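Local coordinates for branched-chain phosphotransacylase (Enterococcus faecalis, PDB 1YCO), which probably transfers branched-chain acyl groups between coenzyme A and phosphate, at residues Ser5-Ser10 with Gln59-Leu64; Ile72-Ile77 with Pro249-Ser254. All coordinates share one frame; numbering follows the deposited sequence.

Both contacts reach one five-stranded parallel sheet, ordered 47-50, 29-35, 2-7, 72-75, 250-252, and their centres lie about 9 Å apart. Contact 1 sets helix 54-66 against a face of strand 2-7; contact 2 pairs strand 72-75 with strand 250-252, which is outermost within the chain. Along the sequence contact 1 closes before contact 2 opens, and helix 54-66 is followed directly by strand 72-75. Strands 2-7 and 72-75 are neighbours, and S5 O lies 2.9 Å from L74 N, a probable hydrogen bond joining the contacts. Contact 2 brings in a strand from 172 residues later, so the sheet joins an N-terminal strand to one from late in the chain.

Contact 1: residues Ser5-Ser10 with Gln59-Leu64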
loop_
_atom_site.group_PDB
_atom_site.type_symbol
_atom_site.label_atom_id
_atom_site.label_comp_id
_atom_site.label_asym_id
_atom_site.label_seq_id
_atom_site.Cartn_x
_atom_site.Cartn_y
_atom_site.Cartn_z
ATOM N N SER A 5 -28.662 7.244 -12.246
ATOM C CA SER A 5 -28.389 7.456 -13.659
ATOM C C SER A 5 -27.142 6.656 -14.052
ATOM O O SER A 5 -26.094 6.784 -13.429
ATOM C CB SER A 5 -28.184 8.956 -13.897
ATOM O OG SER A 5 -27.792 9.253 -15.220
ATOM N N ILE A 6 -27.251 5.835 -15.089
ATOM C CA ILE A 6 -26.117 5.015 -15.508
ATOM C C ILE A 6 -25.648 5.309 -16.927
ATOM O O ILE A 6 -26.400 5.149 -17.893
ATOM C CB ILE A 6 -26.463 3.518 -15.411
ATOM C CG1 ILE A 6 -27.023 3.217 -14.013
ATOM C CG2 ILE A 6 -25.225 2.670 -15.719
ATOM C CD1 ILE A 6 -27.268 1.765 -13.728
ATOM N N ALA A 7 -24.390 5.724 -17.048
ATOM C CA ALA A 7 -23.803 6.035 -18.345
ATOM C C ALA A 7 -23.216 4.769 -18.968
ATOM O O ALA A 7 -22.160 4.287 -18.550
ATOM C CB ALA A 7 -22.721 7.105 -18.192
ATOM N N GLY A 8 -23.913 4.242 -19.968
ATOM C CA GLY A 8 -23.465 3.036 -20.627
ATOM C C GLY A 8 -23.776 1.837 -19.754
ATOM O O GLY A 8 -22.935 0.959 -19.566
ATOM N N GLY A 9 -24.994 1.799 -19.225
ATOM C CA GLY A 9 -25.384 0.707 -18.349
ATOM C C GLY A 9 -26.166 -0.426 -18.982
ATOM O O GLY A 9 -26.549 -1.369 -18.296
ATOM N N SER A 10 -26.418 -0.350 -20.282
ATOM C CA SER A 10 -27.167 -1.421 -20.922
ATOM C C SER A 10 -26.240 -2.596 -21.215
ATOM O O SER A 10 -26.006 -2.941 -22.373
ATOM C CB SER A 10 -27.815 -0.925 -22.207
ATOM O OG SER A 10 -28.686 -1.915 -22.718
ATOM N N GLN A 59 -23.398 12.850 -21.780
ATOM C CA GLN A 59 -24.089 14.122 -21.607
ATOM C C GLN A 59 -25.484 13.943 -21.025
ATOM O O GLN A 59 -25.901 14.705 -20.161
ATOM C CB GLN A 59 -24.177 14.872 -22.938
ATOM C CG GLN A 59 -24.637 16.322 -22.786
ATOM C CD GLN A 59 -26.153 16.472 -22.786
ATOM O OE1 GLN A 59 -26.691 17.484 -22.324
ATOM N NE2 GLN A 59 -26.849 15.470 -23.319
ATOM N N GLU A 60 -26.195 12.928 -21.500
ATOM C CA GLU A 60 -27.541 12.664 -21.029
ATOM C C GLU A 60 -27.594 12.095 -19.604
ATOM O O GLU A 60 -28.525 12.388 -18.845
ATOM C CB GLU A 60 -28.251 11.752 -22.022
ATOM C CG GLU A 60 -28.506 12.456 -23.347
ATOM C CD GLU A 60 -29.498 11.728 -24.229
ATOM O OE1 GLU A 60 -29.129 10.680 -24.802
ATOM O OE2 GLU A 60 -30.655 12.202 -24.338
ATOM N N ALA A 61 -26.588 11.301 -19.245
ATOM C CA ALA A 61 -26.493 10.717 -17.906
ATOM C C ALA A 61 -26.218 11.811 -16.874
ATOM O O ALA A 61 -26.880 11.894 -15.834
ATOM C CB ALA A 61 -25.372 9.680 -17.864
ATOM N N VAL A 62 -25.230 12.648 -17.185
ATOM C CA VAL A 62 -24.813 13.750 -16.322
ATOM C C VAL A 62 -25.909 14.801 -16.208
ATOM O O VAL A 62 -26.032 15.473 -15.186
ATOM C CB VAL A 62 -23.537 14.436 -16.868
ATOM C CG1 VAL A 62 -23.149 15.612 -15.983
ATOM C CG2 VAL A 62 -22.403 13.436 -16.953
ATOM N N SER A 63 -26.702 14.946 -17.265
ATOM C CA SER A 63 -27.784 15.923 -17.272
ATOM C C SER A 63 -28.838 15.582 -16.227
ATOM O O SER A 63 -29.303 16.448 -15.481
ATOM C CB SER A 63 -28.441 15.969 -18.649
ATOM O OG SER A 63 -29.859 15.966 -18.518
ATOM N N LEU A 64 -29.222 14.310 -16.198
ATOM C CA LEU A 64 -30.226 13.811 -15.263
ATOM C C LEU A 64 -29.818 14.069 -13.804
ATOM O O LEU A 64 -30.671 14.182 -12.921
ATOM C CB LEU A 64 -30.434 12.315 -15.488
ATOM C CG LEU A 64 -31.765 11.730 -15.013
ATOM C CD1 LEU A 64 -32.883 12.321 -15.862
ATOM C CD2 LEU A 64 -31.733 10.208 -15.167
#
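In S5 a chi1 of 175° sets OG anti to the backbone N, and from that position OG donates a hydrogen bond to A61 O at 2.9 Å. The donor approaches well away from the carbonyl direction, with a C=O...OG angle of 107°, and is tilted out of the carbonyl plane; S5 OG also passes close to A61 CA, at 3.3 Å. A61 CB sits between two partners of the strand, 3.6 Å from S5 OG and 3.7 Å from A7 CB, the latter a methyl-to-methyl contact. L64 adds one branch: its CD2 lies 4.0 Å from S5 CB. Helix 54-66 belongs here to one helical layer of an alpha/beta/alpha sandwich, packed on the parallel sheet. The axes of helix segment 59-64 and strand segment 5-7 approach to 7.5 Å and are nearly antiparallel, at 160°. The small A61 and A7 side chains are consistent with so near an approach. I6, between S5 and A7, directs its CB away from the helix, and its side chain touches L74 of strand 72-75. The flanking strands complete the surroundings: the S5 side chain also touches L73 of strand 72-75 and F34 of strand 29-35, while L64 reaches I32 and F34 of strand 29-35.

Contact 2: residues Ile72-Ile77 with Pro249-Ser254; sequences ILLKGI and PVVLTS
L73 and V250 lie side by side and point the same way, L73 CD2 meeting V250 CG1 at 4.0 Å, as paired residues do in a parallel beta-sheet. Strands 72-75 and 250-252 run parallel, at 16°, and belong to the parallel sheet of an alpha/beta domain. Three near-straight backbone bonds fix the register: L73 N to P249 O, V251 N to L73 O at 2.8 Å, and K75 N to V251 O. On the other face, L74 CG stands 4.2 Å from V251 CB. The side chains of I72 and V251 cross obliquely, with their CG2 methyls 4.1 Å apart. V251 also packs on A269 of helix 259-274, which covers its face; L73 and V250 both touch M87 of helix 80-87 on theirs. T253 brings its CB to 3.1 Å from K75 O. In the K75 side chain, CD lies 3.9 Å from L252 CD2; bends at chi3 (92°) and chi4 (66°) turn NZ back to the backbone, where the ammonium hydrogen-bonds I78 O. Two weak bonds join it: one to G76 O, the other from K75 NZ to T253 O at 3.2 Å.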
loop_
_atom_site.group_PDB
_atom_site.type_symbol
_atom_site.label_atom_id
_atom_site.label_comp_id
_atom_site.label_asym_id
_atom_site.label_seq_id
_atom_site.Cartn_x
_atom_site.Cartn_y
_atom_site.Cartn_z
ATOM N N ILE A 72 -27.654 9.879 -7.736
ATOM C CA ILE A 72 -26.380 9.187 -7.840
ATOM C C ILE A 72 -26.022 8.943 -9.300
ATOM O O ILE A 72 -26.874 8.572 -10.106
ATOM C CB ILE A 72 -26.409 7.821 -7.117
ATOM C CG1 ILE A 72 -26.656 8.020 -5.618
ATOM C CG2 ILE A 72 -25.089 7.094 -7.329
ATOM C CD1 ILE A 72 -26.965 6.723 -4.877
ATOM N N LEU A 73 -24.762 9.167 -9.636
ATOM C CA LEU A 73 -24.286 8.944 -10.985
ATOM C C LEU A 73 -23.407 7.693 -10.958
ATOM O O LEU A 73 -22.595 7.521 -10.047
ATOM C CB LEU A 73 -23.469 10.147 -11.461
ATOM C CG LEU A 73 -22.953 10.070 -12.898
ATOM C CD1 LEU A 73 -24.140 10.002 -13.856
ATOM C CD2 LEU A 73 -22.097 11.278 -13.199
ATOM N N LEU A 74 -23.578 6.826 -11.951
ATOM C CA LEU A 74 -22.810 5.595 -12.022
ATOM C C LEU A 74 -22.280 5.340 -13.430
ATOM O O LEU A 74 -23.037 5.323 -14.401
ATOM C CB LEU A 74 -23.677 4.422 -11.557
ATOM C CG LEU A 74 -23.035 3.042 -11.399
ATOM C CD1 LEU A 74 -23.793 2.248 -10.338
ATOM C CD2 LEU A 74 -23.047 2.301 -12.738
ATOM N N LYS A 75 -20.970 5.140 -13.527
ATOM C CA LYS A 75 -20.318 4.904 -14.804
ATOM C C LYS A 75 -20.329 3.444 -15.244
ATOM O O LYS A 75 -19.575 2.620 -14.713
ATOM C CB LYS A 75 -18.868 5.388 -14.751
ATOM C CG LYS A 75 -18.143 5.276 -16.081
ATOM C CD LYS A 75 -16.668 5.575 -15.943
ATOM C CE LYS A 75 -15.870 4.316 -15.682
ATOM N NZ LYS A 75 -15.904 3.388 -16.850
ATOM N N GLY A 76 -21.181 3.132 -16.217
ATOM C CA GLY A 76 -21.255 1.778 -16.741
ATOM C C GLY A 76 -20.079 1.579 -17.679
ATOM O O GLY A 76 -18.936 1.802 -17.285
ATOM N N ILE A 77 -20.344 1.171 -18.918
ATOM C CA ILE A 77 -19.267 0.971 -19.891
ATOM C C ILE A 77 -19.104 2.223 -20.762
ATOM O O ILE A 77 -19.867 2.446 -21.696
ATOM C CB ILE A 77 -19.541 -0.260 -20.779
ATOM C CG1 ILE A 77 -19.554 -1.519 -19.915
ATOM C CG2 ILE A 77 -18.463 -0.387 -21.860
ATOM C CD1 ILE A 77 -19.802 -2.794 -20.697
ATOM N N PRO A 249 -23.070 11.823 -5.445
ATOM C CA PRO A 249 -22.020 10.805 -5.355
ATOM C C PRO A 249 -21.795 10.200 -6.735
ATOM O O PRO A 249 -22.757 9.909 -7.455
ATOM C CB PRO A 249 -22.622 9.786 -4.398
ATOM C CG PRO A 249 -23.385 10.632 -3.454
ATOM C CD PRO A 249 -24.073 11.627 -4.382
ATOM N N VAL A 250 -20.540 10.004 -7.117
ATOM C CA VAL A 250 -20.282 9.418 -8.426
ATOM C C VAL A 250 -19.588 8.083 -8.235
ATOM O O VAL A 250 -18.527 8.014 -7.635
ATOM C CB VAL A 250 -19.420 10.349 -9.322
ATOM C CG1 VAL A 250 -19.340 9.783 -10.740
ATOM C CG2 VAL A 250 -20.016 11.743 -9.342
ATOM N N VAL A 251 -20.207 7.020 -8.727
ATOM C CA VAL A 251 -19.636 5.689 -8.594
ATOM C C VAL A 251 -18.959 5.271 -9.910
ATOM O O VAL A 251 -19.567 5.325 -10.981
ATOM C CB VAL A 251 -20.733 4.654 -8.235
ATOM C CG1 VAL A 251 -20.128 3.281 -8.055
ATOM C CG2 VAL A 251 -21.480 5.088 -6.986
ATOM N N LEU A 252 -17.698 4.867 -9.821
ATOM C CA LEU A 252 -16.952 4.436 -10.990
ATOM C C LEU A 252 -16.937 2.915 -11.041
ATOM O O LEU A 252 -16.545 2.254 -10.080
ATOM C CB LEU A 252 -15.521 4.977 -10.934
ATOM C CG LEU A 252 -15.394 6.502 -11.016
ATOM C CD1 LEU A 252 -13.938 6.930 -10.851
ATOM C CD2 LEU A 252 -15.946 6.980 -12.342
ATOM N N THR A 253 -17.372 2.366 -12.167
ATOM C CA THR A 253 -17.418 0.926 -12.353
ATOM C C THR A 253 -16.553 0.511 -13.543
ATOM O O THR A 253 -16.439 1.241 -14.529
ATOM C CB THR A 253 -18.888 0.464 -12.570
ATOM O OG1 THR A 253 -19.461 0.096 -11.312
ATOM C CG2 THR A 253 -18.976 -0.704 -13.538
ATOM N N SER A 254 -15.940 -0.663 -13.435
ATOM C CA SER A 254 -15.100 -1.209 -14.494
ATOM C C SER A 254 -15.642 -2.590 -14.804
ATOM O O SER A 254 -15.944 -3.356 -13.892
ATOM C CB SER A 254 -13.649 -1.324 -14.032
ATOM O OG SER A 254 -12.844 -1.934 -15.029
#